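Local coordinates for protein nonaheme cytochrome C (Desulfovibrio desulfuricans, PDB 1DUW) that carries electrons through covalently bound c-type hemes, probably as a partner of periplasmic hydrogenase in the electron transport of this sulfate reducer, at residues Leu172-Gln176 with Arg198-Ala202. Residues are numbered along the deposited sequence; the frame is centred on the assembly and turned at random.
Sequences LTAMQ and RRHMA. With HEC (heme c), chain J.
Ala-174 O accepts a hydrogen bond from Arg-198 NE at 3.0 Å, with an N-H...O angle of 150°. The oxygen lies near the guanidinium plane, at its edge. The donor sits 41° above the carbonyl plane, not on a lone pair. The Arg-198 chain runs out with CG anti to the backbone N (chi1 -176°) and bends at chi3, which brings NE to this oxygen. Arg-198 NH2 has a second acceptor in Gly-177 O, so two backbone carbonyls hold the guanidinium. Met-175 lies over one face of it. Its CE is 3.5 Å from Arg-198 NH1, near the rim, and its SD touches Arg-198 CD. The methyl of Ala-174 points at the helix and packs 3.7 Å from Met-201 CG and 3.9 Å from Ala-202 CB.

The contact lays the short 3-10 turn 174-176 on helix 197-208, which belongs to a cytochrome c3-like region. Arg-199 and His-200 of this helix serve a heme c. His-200 NE2 binds the heme iron at 2.2 Å, and His-271 is the other axial ligand, giving bis-histidine coordination. Arg-199 NE hydrogen-bonds to propionate oxygen O2A at 2.6 Å, and its NH1 to O2D of the other propionate at 2.9 Å. Arg-199 NH2 hydrogen-bonds to both oxygens, and the guanidinium charge probably offsets the propionates. Met-201 turns its end away from Ala-174 and touches a different heme c, which Leu-172 and Gln-176 also touch.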
loop_
_atom_site.group_PDB
_atom_site.type_symbol
_atom_site.label_atom_id
_atom_site.label_comp_id
_atom_site.label_asym_id
_atom_site.label_seq_id
_atom_site.Cartn_x
_atom_site.Cartn_y
_atom_site.Cartn_z
ATOM N N LEU A 172 -12.233 11.171 -3.025
ATOM C CA LEU A 172 -13.642 11.410 -3.282
ATOM C C LEU A 172 -14.357 11.235 -1.936
ATOM O O LEU A 172 -14.025 10.281 -1.228
ATOM C CB LEU A 172 -14.247 10.423 -4.260
ATOM C CG LEU A 172 -14.022 10.477 -5.757
ATOM C CD1 LEU A 172 -15.236 9.920 -6.491
ATOM C CD2 LEU A 172 -13.737 11.893 -6.249
ATOM N N THR A 173 -15.297 12.106 -1.608
ATOM C CA THR A 173 -16.042 11.923 -0.373
ATOM C C THR A 173 -17.082 10.823 -0.600
ATOM O O THR A 173 -17.428 10.529 -1.753
ATOM C CB THR A 173 -16.810 13.184 0.047
ATOM O OG1 THR A 173 -17.973 13.303 -0.790
ATOM C CG2 THR A 173 -15.977 14.434 -0.172
ATOM N N ALA A 174 -17.613 10.251 0.484
ATOM C CA ALA A 174 -18.654 9.224 0.319
ATOM C C ALA A 174 -19.906 9.873 -0.290
ATOM O O ALA A 174 -20.745 9.200 -0.902
ATOM C CB ALA A 174 -18.926 8.505 1.624
ATOM N N MET A 175 -20.015 11.201 -0.151
ATOM C CA MET A 175 -21.107 11.970 -0.742
ATOM C C MET A 175 -20.871 12.056 -2.251
ATOM O O MET A 175 -21.715 12.417 -3.070
ATOM C CB MET A 175 -21.220 13.368 -0.157
ATOM C CG MET A 175 -21.703 13.444 1.279
ATOM S SD MET A 175 -23.422 12.976 1.536
ATOM C CE MET A 175 -24.208 13.721 0.110
ATOM N N GLN A 176 -19.653 11.684 -2.660
ATOM C CA GLN A 176 -19.387 11.719 -4.098
ATOM C C GLN A 176 -19.745 10.398 -4.756
ATOM O O GLN A 176 -19.658 10.248 -5.974
ATOM C CB GLN A 176 -17.930 12.134 -4.345
ATOM C CG GLN A 176 -17.906 13.612 -4.716
ATOM C CD GLN A 176 -16.543 14.251 -4.589
ATOM O OE1 GLN A 176 -16.151 14.994 -5.491
ATOM N NE2 GLN A 176 -15.874 13.957 -3.482
ATOM N N ARG A 198 -23.145 4.565 0.492
ATOM C CA ARG A 198 -22.488 5.700 1.140
ATOM C C ARG A 198 -22.108 5.431 2.588
ATOM O O ARG A 198 -21.032 5.850 3.029
ATOM C CB ARG A 198 -23.410 6.923 1.055
ATOM C CG ARG A 198 -22.789 8.195 1.602
ATOM C CD ARG A 198 -23.648 9.396 1.240
ATOM N NE ARG A 198 -23.622 9.677 -0.202
ATOM C CZ ARG A 198 -24.668 10.256 -0.793
ATOM N NH1 ARG A 198 -25.733 10.573 -0.063
ATOM N NH2 ARG A 198 -24.655 10.518 -2.088
ATOM N N ARG A 199 -22.978 4.743 3.337
ATOM C CA ARG A 199 -22.612 4.482 4.739
ATOM C C ARG A 199 -21.364 3.620 4.768
ATOM O O ARG A 199 -20.449 3.806 5.568
ATOM C CB ARG A 199 -23.738 3.806 5.516
ATOM C CG ARG A 199 -23.488 3.729 7.022
ATOM C CD ARG A 199 -24.167 2.540 7.661
ATOM N NE ARG A 199 -23.622 1.241 7.250
ATOM C CZ ARG A 199 -22.414 0.828 7.628
ATOM N NH1 ARG A 199 -21.683 1.624 8.402
ATOM N NH2 ARG A 199 -21.949 -0.347 7.241
ATOM N N HIS A 200 -21.298 2.625 3.874
ATOM C CA HIS A 200 -20.108 1.784 3.878
ATOM C C HIS A 200 -18.828 2.572 3.661
ATOM O O HIS A 200 -17.854 2.478 4.395
ATOM C CB HIS A 200 -20.186 0.771 2.731
ATOM C CG HIS A 200 -20.819 -0.516 3.124
ATOM N ND1 HIS A 200 -22.170 -0.647 3.373
ATOM C CD2 HIS A 200 -20.256 -1.737 3.297
ATOM C CE1 HIS A 200 -22.436 -1.891 3.690
ATOM N NE2 HIS A 200 -21.303 -2.528 3.642
ATOM N N MET A 201 -18.831 3.364 2.593
ATOM C CA MET A 201 -17.651 4.147 2.264
ATOM C C MET A 201 -17.230 5.086 3.388
ATOM O O MET A 201 -16.047 5.297 3.686
ATOM C CB MET A 201 -17.979 4.968 1.008
ATOM C CG MET A 201 -16.790 5.743 0.453
ATOM S SD MET A 201 -15.812 4.693 -0.658
ATOM C CE MET A 201 -14.514 4.234 0.496
ATOM N N ALA A 202 -18.258 5.685 4.004
ATOM C CA ALA A 202 -17.948 6.661 5.050
ATOM C C ALA A 202 -17.365 5.997 6.288
ATOM O O ALA A 202 -16.431 6.529 6.892
ATOM C CB ALA A 202 -19.192 7.472 5.373
HETATM FE FE HEC J . -20.663 -4.601 4.125
HETATM C CHA HEC J . -21.900 -3.980 7.282
HETATM C CHB HEC J . -23.842 -5.553 3.054
HETATM C CHC HEC J . -19.460 -5.089 0.911
HETATM C CHD HEC J . -17.537 -3.528 5.125
HETATM N NA HEC J . -22.494 -4.725 4.977
HETATM C C1A HEC J . -22.750 -4.437 6.295
HETATM C C2A HEC J . -24.159 -4.695 6.521
HETATM C C3A HEC J . -24.704 -5.142 5.351
HETATM C C4A HEC J . -23.648 -5.160 4.367
HETATM C CMA HEC J . -26.118 -5.663 5.159
HETATM C CAA HEC J . -24.902 -4.135 7.750
HETATM C CBA HEC J . -24.941 -2.612 7.777
HETATM C CGA HEC J . -25.231 -1.922 6.466
HETATM O O1A HEC J . -26.186 -2.294 5.752
HETATM O O2A HEC J . -24.584 -0.887 6.171
HETATM N NB HEC J . -21.479 -5.180 2.366
HETATM C C1B HEC J . -22.787 -5.539 2.165
HETATM C C2B HEC J . -22.926 -5.938 0.777
HETATM C C3B HEC J . -21.705 -5.809 0.187
HETATM C C4B HEC J . -20.783 -5.330 1.194
HETATM C CMB HEC J . -24.236 -6.366 0.167
HETATM C CAB HEC J . -21.258 -5.925 -1.259
HETATM C CBB HEC J . -22.210 -5.272 -2.254
HETATM N NC HEC J . -18.877 -4.346 3.220
HETATM C C1C HEC J . -18.617 -4.635 1.901
HETATM C C2C HEC J . -17.215 -4.372 1.656
HETATM C C3C HEC J . -16.661 -3.931 2.827
HETATM C C4C HEC J . -17.746 -3.821 3.793
HETATM C CMC HEC J . -16.603 -4.793 0.332
HETATM C CAC HEC J . -15.232 -3.579 3.178
HETATM C CBC HEC J . -14.346 -3.107 2.024
HETATM N ND HEC J . -19.895 -3.887 5.847
HETATM C C1D HEC J . -18.589 -3.508 6.016
HETATM C C2D HEC J . -18.438 -3.067 7.389
HETATM C C3D HEC J . -19.588 -3.419 8.043
HETATM C C4D HEC J . -20.552 -3.829 7.055
HETATM C CMD HEC J . -17.067 -2.753 7.942
HETATM C CAD HEC J . -19.838 -3.466 9.548
HETATM C CBD HEC J . -20.360 -2.147 10.116
HETATM C CGD HEC J . -19.329 -1.044 10.026
HETATM O O1D HEC J . -18.364 -1.031 10.822
HETATM O O2D HEC J . -19.503 -0.143 9.175
#